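Long-range contact in 3-oxo-tetronate kinase (Haemophilus influenzae, PDB 1YZY), which catalyses the ATP-dependent phosphorylation of 3-oxo-tetronate to 3-oxo-tetronate 4-phosphate: residues N72-T84 with F214-M227. Residues are numbered along the deposited sequence; the frame is centred on the assembly and turned at random.
Sequences NGCTQFYFKYCST and FKLVTGGSGLGAYM
Y78 projects from strand 77-80 on the V217 face of the sheet and ends at the G220 turn and the start of helix 221-227. With CG anti to the backbone N (chi1 -168°), its ring lies between the parallel strand 216-219 and the first turn of the helix, and its OH donates to G220 O at 2.6 Å, from above the carbonyl plane. Y78 OH also accepts a weak bond from G224 N (3.1 Å), so tyrosine suits the place: its ring packs between strand and helix while its hydroxyl meets their connecting backbone. V217 O lies over one face of the ring, while M227 SD meets the edge, 5.0 Å from the ring centroid, a Met-aromatic contact. G224, without a side chain, lets the helix backbone come close, its CA 3.6 Å from Y78 CE1; G219 adopts backbone angles that call for glycine. Just past the strand end, the Y81 ring turns back toward T218, on the side away from Y78, with CG between backbone N and carbonyl carbon (chi1 42°); G219 O lies over one face, offset toward the rim. Its OH donates to T218 OG1 at 2.7 Å, and the threonine hydroxyl is also bonded to V110 O. At the other end the extended Q76 sends NE2 to F214 O (3.0 Å), and K215 NZ reaches T75 O. Backbone bonds such as F79 N to V217 O (3.0 Å) join the strands. Strand 77-80 also pairs with strand 3-6; helix 9-20 packs against Y78 and K80, helix 93-104 against F79 and Y81.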
loop_
_atom_site.group_PDB
_atom_site.type_symbol
_atom_site.label_atom_id
_atom_site.label_comp_id
_atom_site.label_asym_id
_atom_site.label_seq_id
_atom_site.Cartn_x
_atom_site.Cartn_y
_atom_site.Cartn_z
ATOM N N ASN A 72 10.326 18.277 -0.993
ATOM C CA ASN A 72 10.093 17.960 0.405
ATOM C C ASN A 72 11.181 17.177 1.143
ATOM O O ASN A 72 10.897 16.451 2.098
ATOM C CB ASN A 72 8.704 17.347 0.586
ATOM C CG ASN A 72 7.610 18.414 0.612
ATOM O OD1 ASN A 72 7.332 19.004 1.657
ATOM N ND2 ASN A 72 7.032 18.709 -0.550
ATOM N N GLY A 73 12.429 17.357 0.712
ATOM C CA GLY A 73 13.559 16.716 1.369
ATOM C C GLY A 73 14.026 15.376 0.884
ATOM O O GLY A 73 15.111 14.991 1.314
ATOM N N CYS A 74 13.345 14.627 0.014
ATOM C CA CYS A 74 13.936 13.371 -0.426
ATOM C C CYS A 74 15.214 13.448 -1.265
ATOM O O CYS A 74 15.299 14.255 -2.198
ATOM C CB CYS A 74 12.842 12.629 -1.188
ATOM S SG CYS A 74 11.378 12.210 -0.197
ATOM N N THR A 75 16.207 12.624 -0.928
ATOM C CA THR A 75 17.470 12.616 -1.668
ATOM C C THR A 75 17.727 11.316 -2.427
ATOM O O THR A 75 18.613 11.257 -3.285
ATOM C CB THR A 75 18.703 12.972 -0.774
ATOM O OG1 THR A 75 18.868 12.010 0.278
ATOM C CG2 THR A 75 18.537 14.353 -0.171
ATOM N N GLN A 76 16.950 10.281 -2.122
ATOM C CA GLN A 76 17.096 9.003 -2.803
ATOM C C GLN A 76 15.724 8.578 -3.290
ATOM O O GLN A 76 14.757 8.652 -2.542
ATOM C CB GLN A 76 17.693 7.945 -1.870
ATOM C CG GLN A 76 17.881 6.596 -2.555
ATOM C CD GLN A 76 18.710 5.617 -1.748
ATOM O OE1 GLN A 76 18.655 5.592 -0.516
ATOM N NE2 GLN A 76 19.469 4.784 -2.445
ATOM N N PHE A 77 15.640 8.095 -4.525
ATOM C CA PHE A 77 14.354 7.715 -5.087
ATOM C C PHE A 77 14.188 6.250 -5.412
ATOM O O PHE A 77 15.141 5.577 -5.806
ATOM C CB PHE A 77 14.054 8.599 -6.290
ATOM C CG PHE A 77 14.186 10.058 -5.979
ATOM C CD1 PHE A 77 13.096 10.781 -5.496
ATOM C CD2 PHE A 77 15.431 10.679 -6.048
ATOM C CE1 PHE A 77 13.248 12.096 -5.076
ATOM C CE2 PHE A 77 15.595 11.993 -5.628
ATOM C CZ PHE A 77 14.499 12.703 -5.139
ATOM N N TYR A 78 12.956 5.774 -5.274
ATOM C CA TYR A 78 12.625 4.383 -5.501
ATOM C C TYR A 78 11.349 4.262 -6.322
ATOM O O TYR A 78 10.276 4.640 -5.858
ATOM C CB TYR A 78 12.422 3.713 -4.142
ATOM C CG TYR A 78 12.349 2.204 -4.161
ATOM C CD1 TYR A 78 13.386 1.437 -3.621
ATOM C CD2 TYR A 78 11.253 1.536 -4.699
ATOM C CE1 TYR A 78 13.338 0.045 -3.622
ATOM C CE2 TYR A 78 11.193 0.133 -4.703
ATOM C CZ TYR A 78 12.242 -0.601 -4.163
ATOM O OH TYR A 78 12.210 -1.977 -4.158
ATOM N N PHE A 79 11.472 3.743 -7.540
ATOM C CA PHE A 79 10.331 3.526 -8.421
ATOM C C PHE A 79 9.818 2.122 -8.126
ATOM O O PHE A 79 10.432 1.136 -8.513
ATOM C CB PHE A 79 10.765 3.656 -9.891
ATOM C CG PHE A 79 9.681 3.326 -10.887
ATOM C CD1 PHE A 79 8.333 3.442 -10.549
ATOM C CD2 PHE A 79 10.014 2.866 -12.155
ATOM C CE1 PHE A 79 7.340 3.099 -11.453
ATOM C CE2 PHE A 79 9.030 2.520 -13.068
ATOM C CZ PHE A 79 7.687 2.634 -12.718
ATOM N N LYS A 80 8.683 2.042 -7.447
ATOM C CA LYS A 80 8.073 0.779 -7.061
ATOM C C LYS A 80 6.977 0.274 -7.987
ATOM O O LYS A 80 5.969 0.944 -8.198
ATOM C CB LYS A 80 7.540 0.906 -5.627
ATOM C CG LYS A 80 6.427 -0.056 -5.239
ATOM C CD LYS A 80 6.960 -1.343 -4.698
ATOM C CE LYS A 80 5.841 -2.249 -4.248
ATOM N NZ LYS A 80 5.026 -2.791 -5.367
ATOM N N TYR A 81 7.157 -0.943 -8.490
ATOM C CA TYR A 81 6.191 -1.584 -9.371
ATOM C C TYR A 81 5.817 -2.973 -8.840
ATOM O O TYR A 81 6.222 -3.351 -7.743
ATOM C CB TYR A 81 6.707 -1.634 -10.815
ATOM C CG TYR A 81 8.164 -2.008 -10.955
ATOM C CD1 TYR A 81 8.600 -3.309 -10.704
ATOM C CD2 TYR A 81 9.107 -1.065 -11.350
ATOM C CE1 TYR A 81 9.938 -3.660 -10.844
ATOM C CE2 TYR A 81 10.447 -1.404 -11.494
ATOM C CZ TYR A 81 10.856 -2.708 -11.241
ATOM O OH TYR A 81 12.178 -3.062 -11.409
ATOM N N CYS A 82 5.024 -3.727 -9.591
ATOM C CA CYS A 82 4.595 -5.038 -9.120
ATOM C C CYS A 82 5.709 -6.088 -9.150
ATOM O O CYS A 82 6.634 -6.007 -9.973
ATOM C CB CYS A 82 3.383 -5.518 -9.922
ATOM S SG CYS A 82 2.433 -6.875 -9.174
ATOM N N SER A 83 5.618 -7.062 -8.244
ATOM C CA SER A 83 6.609 -8.133 -8.164
ATOM C C SER A 83 6.558 -9.100 -9.364
ATOM O O SER A 83 7.462 -9.923 -9.549
ATOM C CB SER A 83 6.487 -8.884 -6.831
ATOM O OG SER A 83 5.258 -9.586 -6.712
ATOM N N THR A 84 5.504 -8.999 -10.173
ATOM C CA THR A 84 5.366 -9.833 -11.369
ATOM C C THR A 84 5.707 -9.022 -12.625
ATOM O O THR A 84 5.442 -9.443 -13.754
ATOM C CB THR A 84 3.976 -10.490 -11.482
ATOM O OG1 THR A 84 2.979 -9.630 -10.924
ATOM C CG2 THR A 84 3.955 -11.800 -10.730
ATOM N N PHE A 214 23.029 4.839 -4.765
ATOM C CA PHE A 214 22.310 5.044 -6.015
ATOM C C PHE A 214 21.275 6.159 -5.813
ATOM O O PHE A 214 20.554 6.171 -4.818
ATOM C CB PHE A 214 21.577 3.766 -6.425
ATOM C CG PHE A 214 22.386 2.838 -7.284
ATOM C CD1 PHE A 214 23.695 2.507 -6.945
ATOM C CD2 PHE A 214 21.817 2.253 -8.409
ATOM C CE1 PHE A 214 24.421 1.602 -7.716
ATOM C CE2 PHE A 214 22.535 1.347 -9.186
ATOM C CZ PHE A 214 23.838 1.020 -8.838
ATOM N N LYS A 215 21.221 7.095 -6.759
ATOM C CA LYS A 215 20.274 8.209 -6.713
ATOM C C LYS A 215 18.875 7.653 -6.975
ATOM O O LYS A 215 17.876 8.214 -6.519
ATOM C CB LYS A 215 20.626 9.213 -7.806
ATOM C CG LYS A 215 20.389 10.651 -7.462
ATOM C CD LYS A 215 21.502 11.180 -6.590
ATOM C CE LYS A 215 21.268 12.645 -6.224
ATOM N NZ LYS A 215 20.037 12.873 -5.398
ATOM N N LEU A 216 18.826 6.565 -7.746
ATOM C CA LEU A 216 17.585 5.888 -8.114
ATOM C C LEU A 216 17.678 4.354 -8.184
ATOM O O LEU A 216 18.645 3.799 -8.705
ATOM C CB LEU A 216 17.102 6.400 -9.478
ATOM C CG LEU A 216 15.928 5.642 -10.099
ATOM C CD1 LEU A 216 14.658 5.909 -9.295
ATOM C CD2 LEU A 216 15.744 6.049 -11.545
ATOM N N VAL A 217 16.669 3.679 -7.646
ATOM C CA VAL A 217 16.597 2.228 -7.696
ATOM C C VAL A 217 15.150 1.855 -8.031
ATOM O O VAL A 217 14.241 2.651 -7.814
ATOM C CB VAL A 217 17.040 1.556 -6.359
ATOM C CG1 VAL A 217 18.443 2.007 -5.962
ATOM C CG2 VAL A 217 16.068 1.845 -5.261
ATOM N N THR A 218 14.942 0.668 -8.593
ATOM C CA THR A 218 13.600 0.211 -8.951
ATOM C C THR A 218 13.359 -1.232 -8.480
ATOM O O THR A 218 14.307 -1.979 -8.216
ATOM C CB THR A 218 13.330 0.303 -10.495
ATOM O OG1 THR A 218 13.815 -0.870 -11.161
ATOM C CG2 THR A 218 13.993 1.530 -11.103
ATOM N N GLY A 219 12.094 -1.585 -8.281
ATOM C CA GLY A 219 11.778 -2.933 -7.855
ATOM C C GLY A 219 10.433 -3.070 -7.180
ATOM O O GLY A 219 9.588 -2.183 -7.280
ATOM N N GLY A 220 10.206 -4.226 -6.566
ATOM C CA GLY A 220 8.969 -4.464 -5.845
ATOM C C GLY A 220 9.156 -4.004 -4.408
ATOM O O GLY A 220 9.773 -2.966 -4.162
ATOM N N SER A 221 8.621 -4.757 -3.453
ATOM C CA SER A 221 8.776 -4.383 -2.048
ATOM C C SER A 221 10.023 -5.004 -1.417
ATOM O O SER A 221 10.543 -4.489 -0.427
ATOM C CB SER A 221 7.549 -4.800 -1.252
ATOM O OG SER A 221 6.387 -4.150 -1.723
ATOM N N GLY A 222 10.459 -6.139 -1.964
ATOM C CA GLY A 222 11.628 -6.832 -1.451
ATOM C C GLY A 222 12.864 -5.988 -1.209
ATOM O O GLY A 222 13.420 -6.009 -0.112
ATOM N N LEU A 223 13.331 -5.274 -2.226
ATOM C CA LEU A 223 14.523 -4.446 -2.064
ATOM C C LEU A 223 14.300 -3.291 -1.111
ATOM O O LEU A 223 15.177 -2.966 -0.303
ATOM C CB LEU A 223 15.001 -3.898 -3.412
ATOM C CG LEU A 223 16.166 -2.908 -3.344
ATOM C CD1 LEU A 223 17.405 -3.590 -2.768
ATOM C CD2 LEU A 223 16.458 -2.354 -4.722
ATOM N N GLY A 224 13.154 -2.632 -1.264
ATOM C CA GLY A 224 12.822 -1.495 -0.424
ATOM C C GLY A 224 12.876 -1.844 1.042
ATOM O O GLY A 224 13.293 -1.018 1.852
ATOM N N ALA A 225 12.405 -3.048 1.373
ATOM C CA ALA A 225 12.397 -3.564 2.744
ATOM C C ALA A 225 13.811 -3.672 3.309
ATOM O O ALA A 225 14.075 -3.269 4.448
ATOM C CB ALA A 225 11.735 -4.918 2.776
ATOM N N TYR A 226 14.716 -4.245 2.520
ATOM C CA TYR A 226 16.093 -4.402 2.952
ATOM C C TYR A 226 16.853 -3.099 2.990
ATOM O O TYR A 226 17.839 -2.976 3.724
ATOM C CB TYR A 226 16.804 -5.478 2.134
ATOM C CG TYR A 226 16.455 -6.849 2.655
ATOM C CD1 TYR A 226 15.409 -7.580 2.104
ATOM C CD2 TYR A 226 17.098 -7.365 3.775
ATOM C CE1 TYR A 226 15.005 -8.792 2.663
ATOM C CE2 TYR A 226 16.697 -8.569 4.343
ATOM C CZ TYR A 226 15.653 -9.276 3.785
ATOM O OH TYR A 226 15.253 -10.467 4.358
ATOM N N MET A 227 16.402 -2.128 2.200
ATOM C CA MET A 227 17.015 -0.800 2.196
ATOM C C MET A 227 16.617 -0.073 3.483
ATOM O O MET A 227 17.377 0.728 4.019
ATOM C CB MET A 227 16.558 0.001 0.979
ATOM C CG MET A 227 17.041 -0.566 -0.336
ATOM S SD MET A 227 16.589 0.490 -1.702
ATOM C CE MET A 227 17.815 1.770 -1.534
#